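Local coordinates for putative uncharacterized protein TTHA0988 (Thermus thermophilus, PDB 3OEP), which is of unknown function but is a fused homologue of KipI and KipA with cyclophilin-like domains, and is probably not an allophanate hydrolase, at residues 177-180 and 186-189; 313-316 and 320-323. All coordinates share one frame; numbering follows the deposited sequence.

How the contacts relate
Contacts 1 and 2 lie far apart, their centres about 42 Å from each other and their nearest atoms about 28 Å, and they share no secondary structure element. Contact 1 is partly buried and lies in the region related to carboxyltransferase subdomains C and D, where it closes the loop between strands 169-174 and 194-199 on itself. Contact 2 is wholly buried, lies in the region related to subdomains A and B, and joins strand 311-315 to strand 320-325, which belong to different sheets. The chemistry differs accordingly: backbone hydrogen bonds, a water and an aromatic pair serve the loop, whereas the two sheets meet through apolar side chains without a hydrogen bond between the segments.

Contact 1 (177-180 and 186-189); sequences AVYD and PFLL
Val178 and Leu188 are joined by a nearly straight backbone hydrogen bond, Leu188 N to Val178 O at 2.9 Å. A second backbone bond of 2.9 Å runs from Asp180 N to Pro186 O. Together they flank Tyr179 and Phe187, a non-hydrogen-bonded antiparallel pair within the loop between strands 169-174 and 194-199. Weaker CA-H...O contacts fill in beside them: Tyr179 CA approaches Pro186 O at 3.3 Å, and Pro186 CA makes a like contact with Asp180 O at 3.2 Å. A water bridges Val178 O and Leu189 N, accepting from the amide and extending the link past Leu188.

The apolar part is mainly aromatic. The Tyr179 and Phe187 side chains run side by side in the same direction although their first torsions differ (172° and -60°), with the ring planes inclined at 33° and Tyr179 CD1 3.6 Å from Phe187 CE1. Beyond the pair, Tyr179 OH hydrogen-bonds Gly355 O, while Arg183, from the intervening turn, hydrogen-bonds both Ala177 O and Pro186 O. Leu188 rests on Val78 and Ile80 of strand 77-83.

Pro186 O thus serves Asp180 N and Arg183 at once, and Val178 O meets an amide and a water, so the loop is held mostly through main-chain carbonyls, with the oblique Tyr179-Phe187 ring contact as the chief side-chain link between the segments.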
loop_
_atom_site.group_PDB
_atom_site.type_symbol
_atom_site.label_atom_id
_atom_site.label_comp_id
_atom_site.label_asym_id
_atom_site.label_seq_id
_atom_site.Cartn_x
_atom_site.Cartn_y
_atom_site.Cartn_z
ATOM N N ALA A 177 -13.382 -17.827 1.147
ATOM C CA ALA A 177 -12.405 -16.793 0.828
ATOM C C ALA A 177 -12.846 -15.497 1.499
ATOM O O ALA A 177 -13.930 -14.976 1.219
ATOM C CB ALA A 177 -12.292 -16.607 -0.694
ATOM N N VAL A 178 -12.021 -14.977 2.400
ATOM C CA VAL A 178 -12.373 -13.742 3.108
ATOM C C VAL A 178 -12.239 -12.510 2.195
ATOM O O VAL A 178 -12.855 -11.474 2.449
ATOM C CB VAL A 178 -11.573 -13.582 4.426
ATOM C CG1 VAL A 178 -11.858 -14.766 5.361
ATOM C CG2 VAL A 178 -10.076 -13.448 4.163
ATOM N N TYR A 179 -11.480 -12.648 1.107
ATOM C CA TYR A 179 -11.247 -11.554 0.169
ATOM C C TYR A 179 -11.327 -12.043 -1.273
ATOM O O TYR A 179 -10.638 -12.985 -1.649
ATOM C CB TYR A 179 -9.878 -10.932 0.437
ATOM C CG TYR A 179 -9.445 -9.922 -0.602
ATOM C CD1 TYR A 179 -10.166 -8.750 -0.798
ATOM C CD2 TYR A 179 -8.318 -10.137 -1.382
ATOM C CE1 TYR A 179 -9.781 -7.821 -1.761
ATOM C CE2 TYR A 179 -7.916 -9.212 -2.336
ATOM C CZ TYR A 179 -8.653 -8.056 -2.520
ATOM O OH TYR A 179 -8.260 -7.131 -3.463
ATOM N N ASP A 180 -12.174 -11.406 -2.075
ATOM C CA ASP A 180 -12.292 -11.742 -3.500
ATOM C C ASP A 180 -12.722 -10.500 -4.265
ATOM O O ASP A 180 -13.887 -10.122 -4.216
ATOM C CB ASP A 180 -13.315 -12.862 -3.718
ATOM C CG ASP A 180 -13.460 -13.261 -5.193
ATOM O OD1 ASP A 180 -12.875 -12.601 -6.077
ATOM O OD2 ASP A 180 -14.170 -14.250 -5.465
ATOM N N PRO A 186 -16.560 -7.780 -1.970
ATOM C CA PRO A 186 -15.204 -8.326 -1.938
ATOM C C PRO A 186 -14.718 -8.763 -0.562
ATOM O O PRO A 186 -14.002 -9.759 -0.464
ATOM C CB PRO A 186 -14.342 -7.158 -2.432
ATOM C CG PRO A 186 -15.236 -6.382 -3.287
ATOM C CD PRO A 186 -16.601 -6.490 -2.680
ATOM N N PHE A 187 -15.089 -8.009 0.474
ATOM C CA PHE A 187 -14.595 -8.247 1.830
ATOM C C PHE A 187 -15.672 -8.926 2.657
ATOM O O PHE A 187 -16.734 -8.352 2.904
ATOM C CB PHE A 187 -14.169 -6.926 2.482
ATOM C CG PHE A 187 -13.078 -6.221 1.737
ATOM C CD1 PHE A 187 -11.746 -6.541 1.970
ATOM C CD2 PHE A 187 -13.377 -5.262 0.775
ATOM C CE1 PHE A 187 -10.730 -5.910 1.272
ATOM C CE2 PHE A 187 -12.366 -4.628 0.073
ATOM C CZ PHE A 187 -11.039 -4.949 0.322
ATOM N N LEU A 188 -15.393 -10.156 3.073
ATOM C CA LEU A 188 -16.330 -10.929 3.884
ATOM C C LEU A 188 -16.440 -10.344 5.286
ATOM O O LEU A 188 -17.500 -10.412 5.913
ATOM C CB LEU A 188 -15.865 -12.373 3.979
ATOM C CG LEU A 188 -16.834 -13.338 4.665
ATOM C CD1 LEU A 188 -18.056 -13.559 3.789
ATOM C CD2 LEU A 188 -16.133 -14.649 4.963
ATOM N N LEU A 189 -15.335 -9.782 5.772
ATOM C CA LEU A 189 -15.257 -9.294 7.140
ATOM C C LEU A 189 -14.975 -7.806 7.176
ATOM O O LEU A 189 -14.241 -7.270 6.339
ATOM C CB LEU A 189 -14.169 -10.038 7.907
ATOM C CG LEU A 189 -14.478 -11.511 8.163
ATOM C CD1 LEU A 189 -13.262 -12.225 8.743
ATOM C CD2 LEU A 189 -15.688 -11.670 9.075
HETATM O O HOH W 1 -12.327 -9.530 4.717
#

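Contact 2 (313-316 and 320-323); sequences FLWP and TLRF
Leu321 meets Trp315 and Phe313 with its side chain directed at strand 311-315. Just before it, Thr320 turns its side chain away from that strand, and its OG1 hydrogen-bonds Thr284 OG1. At Leu321 the contact begins with CB, 3.6 Å from Trp315 CZ2 on the benzo part of the indole. With CG anti to the backbone N (chi1 -180°), the branch carries CD2 over one indole face, 3.8 Å from the centroid of the six-membered ring and only 8° off its normal, a CH-pi contact. The two side chains cross at about a right angle. Trp315 NE1 hydrogen-bonds Lys319 O in the short connection, which helps fix the rotation of the indole. With an alanine here instead of Trp315, CD2 of Leu321 loses the indole face, which is likely to leave Leu321 freer to turn and Lys319 O without its indole partner. The same methyl reaches the edge of the Phe313 ring, 4.0 Å from CZ, near the ring plane. One isobutyl group therefore touches one aromatic ring over its face and another at its rim. Further along, Phe323 meets the rings of Phe276 and Phe293.

Strand 311-315 is an outermost strand of a five-stranded antiparallel sheet, while strand 320-325 pairs with 282-285 and 298-302 in a second. The contact is consistent with the hydrophobic interior between two antiparallel sheets, in a region related to the cyclophilin-like clan.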
loop_
_atom_site.group_PDB
_atom_site.type_symbol
_atom_site.label_atom_id
_atom_site.label_comp_id
_atom_site.label_asym_id
_atom_site.label_seq_id
_atom_site.Cartn_x
_atom_site.Cartn_y
_atom_site.Cartn_z
ATOM N N PHE A 313 5.482 16.273 -26.522
ATOM C CA PHE A 313 5.952 16.010 -27.869
ATOM C C PHE A 313 4.867 15.330 -28.685
ATOM O O PHE A 313 3.929 14.754 -28.128
ATOM C CB PHE A 313 7.218 15.139 -27.822
ATOM C CG PHE A 313 7.052 13.854 -27.053
ATOM C CD1 PHE A 313 7.267 13.817 -25.680
ATOM C CD2 PHE A 313 6.701 12.678 -27.703
ATOM C CE1 PHE A 313 7.120 12.634 -24.968
ATOM C CE2 PHE A 313 6.552 11.487 -26.993
ATOM C CZ PHE A 313 6.762 11.470 -25.625
ATOM N N LEU A 314 5.002 15.409 -30.006
ATOM C CA LEU A 314 4.113 14.696 -30.910
ATOM C C LEU A 314 4.658 13.280 -31.069
ATOM O O LEU A 314 5.848 13.076 -31.307
ATOM C CB LEU A 314 4.013 15.419 -32.261
ATOM C CG LEU A 314 2.914 15.001 -33.258
ATOM C CD1 LEU A 314 3.216 13.658 -33.884
ATOM C CD2 LEU A 314 1.519 14.990 -32.634
ATOM N N TRP A 315 3.772 12.307 -30.909
ATOM C CA TRP A 315 4.112 10.901 -31.002
ATOM C C TRP A 315 3.260 10.319 -32.135
ATOM O O TRP A 315 2.084 10.014 -31.943
ATOM C CB TRP A 315 3.836 10.250 -29.651
ATOM C CG TRP A 315 4.181 8.794 -29.528
ATOM C CD1 TRP A 315 4.875 8.016 -30.415
ATOM C CD2 TRP A 315 3.875 7.952 -28.411
ATOM N NE1 TRP A 315 4.988 6.731 -29.927
ATOM C CE2 TRP A 315 4.381 6.666 -28.702
ATOM C CE3 TRP A 315 3.191 8.152 -27.206
ATOM C CZ2 TRP A 315 4.242 5.591 -27.820
ATOM C CZ3 TRP A 315 3.048 7.075 -26.334
ATOM C CH2 TRP A 315 3.567 5.817 -26.649
ATOM N N PRO A 316 3.844 10.207 -33.342
ATOM C CA PRO A 316 3.036 9.837 -34.501
ATOM C C PRO A 316 2.668 8.366 -34.542
ATOM O O PRO A 316 3.422 7.527 -34.042
ATOM C CB PRO A 316 3.935 10.185 -35.696
ATOM C CG PRO A 316 5.019 11.039 -35.159
ATOM C CD PRO A 316 5.204 10.619 -33.742
ATOM N N THR A 320 7.801 4.214 -32.543
ATOM C CA THR A 320 8.113 3.549 -31.287
ATOM C C THR A 320 8.878 4.468 -30.346
ATOM O O THR A 320 9.856 5.116 -30.733
ATOM C CB THR A 320 8.889 2.253 -31.544
ATOM O OG1 THR A 320 8.077 1.392 -32.357
ATOM C CG2 THR A 320 9.244 1.541 -30.228
ATOM N N LEU A 321 8.395 4.513 -29.110
ATOM C CA LEU A 321 8.953 5.320 -28.039
ATOM C C LEU A 321 9.693 4.397 -27.068
ATOM O O LEU A 321 9.147 3.377 -26.630
ATOM C CB LEU A 321 7.815 6.035 -27.314
ATOM C CG LEU A 321 8.172 6.952 -26.147
ATOM C CD1 LEU A 321 9.030 8.124 -26.607
ATOM C CD2 LEU A 321 6.868 7.429 -25.485
ATOM N N ARG A 322 10.928 4.760 -26.734
ATOM C CA ARG A 322 11.746 3.987 -25.798
ATOM C C ARG A 322 12.283 4.924 -24.734
ATOM O O ARG A 322 12.177 6.150 -24.863
ATOM C CB ARG A 322 12.910 3.319 -26.531
ATOM C CG ARG A 322 12.497 2.288 -27.573
ATOM C CD ARG A 322 13.694 1.792 -28.375
ATOM N NE ARG A 322 13.313 0.755 -29.338
ATOM C CZ ARG A 322 12.856 0.975 -30.571
ATOM N NH1 ARG A 322 12.709 2.210 -31.046
ATOM N NH2 ARG A 322 12.546 -0.061 -31.345
ATOM N N PHE A 323 12.861 4.348 -23.686
ATOM C CA PHE A 323 13.399 5.139 -22.583
ATOM C C PHE A 323 14.804 4.671 -22.273
ATOM O O PHE A 323 15.008 3.542 -21.828
ATOM C CB PHE A 323 12.489 5.042 -21.369
ATOM C CG PHE A 323 11.104 5.554 -21.636
ATOM C CD1 PHE A 323 10.827 6.907 -21.557
ATOM C CD2 PHE A 323 10.097 4.684 -22.036
ATOM C CE1 PHE A 323 9.551 7.390 -21.834
ATOM C CE2 PHE A 323 8.818 5.159 -22.311
ATOM C CZ PHE A 323 8.550 6.513 -22.212
#